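Local coordinates for type III effector HopA1 (Pseudomonas syringae pv. tomato str. DC3000, PDB 4RSX), which is a type III effector, a protein that this plant-pathogenic bacterium injects into host cells, where its molecular activity remains to be settled, at residues 92-97 against 147-152. Numbering follows the deposited sequence.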
loop_
_atom_site.group_PDB
_atom_site.type_symbol
_atom_site.label_atom_id
_atom_site.label_comp_id
_atom_site.label_asym_id
_atom_site.label_seq_id
_atom_site.Cartn_x
_atom_site.Cartn_y
_atom_site.Cartn_z
ATOM N N ALA A 92 -3.441 -11.991 15.717
ATOM C CA ALA A 92 -3.613 -10.569 16.027
ATOM C C ALA A 92 -2.376 -9.701 15.766
ATOM O O ALA A 92 -2.503 -8.527 15.424
ATOM C CB ALA A 92 -4.096 -10.389 17.467
ATOM N N LYS A 93 -1.187 -10.275 15.926
ATOM C CA LYS A 93 0.052 -9.543 15.683
ATOM C C LYS A 93 0.469 -9.586 14.213
ATOM O O LYS A 93 1.424 -8.913 13.811
ATOM C CB LYS A 93 1.185 -10.110 16.557
ATOM C CG LYS A 93 1.013 -9.862 18.052
ATOM C CD LYS A 93 2.185 -10.427 18.880
ATOM C CE LYS A 93 2.037 -10.030 20.353
ATOM N NZ LYS A 93 2.666 -10.996 21.315
ATOM N N ARG A 94 -0.244 -10.369 13.406
ATOM C CA ARG A 94 0.220 -10.654 12.043
ATOM C C ARG A 94 -0.675 -10.091 10.939
ATOM O O ARG A 94 -0.189 -9.685 9.883
ATOM C CB ARG A 94 0.359 -12.168 11.825
ATOM C CG ARG A 94 1.050 -12.929 12.954
ATOM C CD ARG A 94 2.510 -13.220 12.625
ATOM N NE ARG A 94 2.663 -13.868 11.320
ATOM C CZ ARG A 94 3.837 -14.157 10.758
ATOM N NH1 ARG A 94 4.970 -13.860 11.388
ATOM N NH2 ARG A 94 3.879 -14.742 9.565
ATOM N N PHE A 95 -1.982 -10.093 11.170
ATOM C CA PHE A 95 -2.921 -9.739 10.117
ATOM C C PHE A 95 -3.053 -8.228 9.943
ATOM O O PHE A 95 -2.501 -7.458 10.733
ATOM C CB PHE A 95 -4.287 -10.390 10.368
ATOM C CG PHE A 95 -4.334 -11.868 10.021
ATOM C CD1 PHE A 95 -3.225 -12.504 9.462
ATOM C CD2 PHE A 95 -5.488 -12.610 10.242
ATOM C CE1 PHE A 95 -3.258 -13.866 9.137
ATOM C CE2 PHE A 95 -5.536 -13.972 9.916
ATOM C CZ PHE A 95 -4.414 -14.598 9.364
ATOM N N PHE A 96 -3.777 -7.810 8.905
ATOM C CA PHE A 96 -4.017 -6.386 8.658
ATOM C C PHE A 96 -5.153 -5.814 9.501
ATOM O O PHE A 96 -6.130 -6.503 9.787
ATOM C CB PHE A 96 -4.375 -6.157 7.194
ATOM C CG PHE A 96 -3.192 -6.059 6.292
ATOM C CD1 PHE A 96 -2.468 -4.875 6.204
ATOM C CD2 PHE A 96 -2.806 -7.144 5.522
ATOM C CE1 PHE A 96 -1.376 -4.781 5.366
ATOM C CE2 PHE A 96 -1.708 -7.062 4.682
ATOM C CZ PHE A 96 -0.993 -5.879 4.601
ATOM N N TYR A 97 -5.030 -4.540 9.864
ATOM C CA TYR A 97 -6.133 -3.801 10.465
ATOM C C TYR A 97 -6.484 -2.617 9.569
ATOM O O TYR A 97 -5.602 -1.993 8.972
ATOM C CB TYR A 97 -5.736 -3.296 11.849
ATOM C CG TYR A 97 -5.455 -4.395 12.846
ATOM C CD1 TYR A 97 -6.418 -4.778 13.761
ATOM C CD2 TYR A 97 -4.225 -5.043 12.879
ATOM C CE1 TYR A 97 -6.176 -5.778 14.692
ATOM C CE2 TYR A 97 -3.970 -6.056 13.797
ATOM C CZ TYR A 97 -4.958 -6.416 14.702
ATOM O OH TYR A 97 -4.742 -7.410 15.628
ATOM N N GLY A 147 -0.185 -6.009 10.997
ATOM C CA GLY A 147 0.132 -6.336 12.377
ATOM C C GLY A 147 1.594 -6.076 12.730
ATOM O O GLY A 147 2.481 -6.224 11.877
ATOM N N PRO A 148 1.853 -5.711 14.000
ATOM C CA PRO A 148 3.169 -5.271 14.492
ATOM C C PRO A 148 4.297 -6.282 14.315
ATOM O O PRO A 148 5.458 -5.876 14.197
ATOM C CB PRO A 148 2.926 -5.020 15.989
ATOM C CG PRO A 148 1.693 -5.822 16.327
ATOM C CD PRO A 148 0.850 -5.741 15.081
ATOM N N ALA A 149 3.988 -7.573 14.294
ATOM C CA ALA A 149 5.056 -8.551 14.107
ATOM C C ALA A 149 5.634 -8.483 12.690
ATOM O O ALA A 149 6.770 -8.891 12.465
ATOM C CB ALA A 149 4.573 -9.956 14.435
ATOM N N CYS A 150 4.854 -7.965 11.739
ATOM C CA CYS A 150 5.270 -7.957 10.329
ATOM C C CYS A 150 5.565 -6.565 9.787
ATOM O O CYS A 150 6.002 -6.427 8.647
ATOM C CB CYS A 150 4.195 -8.605 9.444
ATOM S SG CYS A 150 3.870 -10.347 9.800
ATOM N N HIS A 151 5.313 -5.534 10.585
ATOM C CA HIS A 151 5.561 -4.176 10.116
ATOM C C HIS A 151 7.036 -3.993 9.767
ATOM O O HIS A 151 7.910 -4.277 10.590
ATOM C CB HIS A 151 5.145 -3.156 11.162
ATOM C CG HIS A 151 4.762 -1.830 10.586
ATOM N ND1 HIS A 151 3.500 -1.292 10.731
ATOM C CD2 HIS A 151 5.473 -0.936 9.858
ATOM C CE1 HIS A 151 3.453 -0.118 10.124
ATOM N NE2 HIS A 151 4.635 0.118 9.580
ATOM N N GLY A 152 7.307 -3.535 8.540
ATOM C CA GLY A 152 8.674 -3.350 8.077
ATOM C C GLY A 152 9.156 -4.478 7.180
ATOM O O GLY A 152 10.256 -4.407 6.622
#
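Two backbone hydrogen bonds, one of them weak, link Lys93 to Ala149 and Phe95 to Gly147 where the approach to one strand passes the exit of its antiparallel neighbour, and Arg94 and Gly147 bring their CA atoms within 4.3 Å. Ala149 N donates to Lys93 O at 2.9 Å, with 152° at the hydrogen. The bond from Gly147 N to Phe95 O is short but bent, and weak. Gly147 shows how a missing side chain permits close approach: a CB there would run into Lys93 O and Arg94 N. Instead its CA lies 3.2 Å from Lys93 O in a CA-H...O contact, and the Tyr97 ring meets the same CA with its edge.

Pro148 and Ala149 crowd Lys93 O. Pro148 sets CD 3.5 Å from it, while Ala149 packs its CB against both that oxygen and Lys93 CB. In a separate contact, Arg94 bends at chi2 (-100°) and chi3 (-52°), and its guanidinium presents one face to Cys150 SG, which sits over the centre of the group, 3.8 Å above its plane. Within 92-97, Tyr97 OH donates to Ala92 O at 2.5 Å, on a lone pair in the carbonyl plane.

The type I beta turn at 147-150, closed by Cys150 N on Gly147 O with Pro148 and Ala149 at its two central positions, opens the connection from strand 140-146 to strand 158-162. Helix 45-58 flanks both segments, through Phe51 on Pro148 and a salt bridge from Glu49 to Lys93, while helix 82-88 packs on Tyr97; Tyr97 and Val145 continue the pairing into strands 96-101 and 140-146.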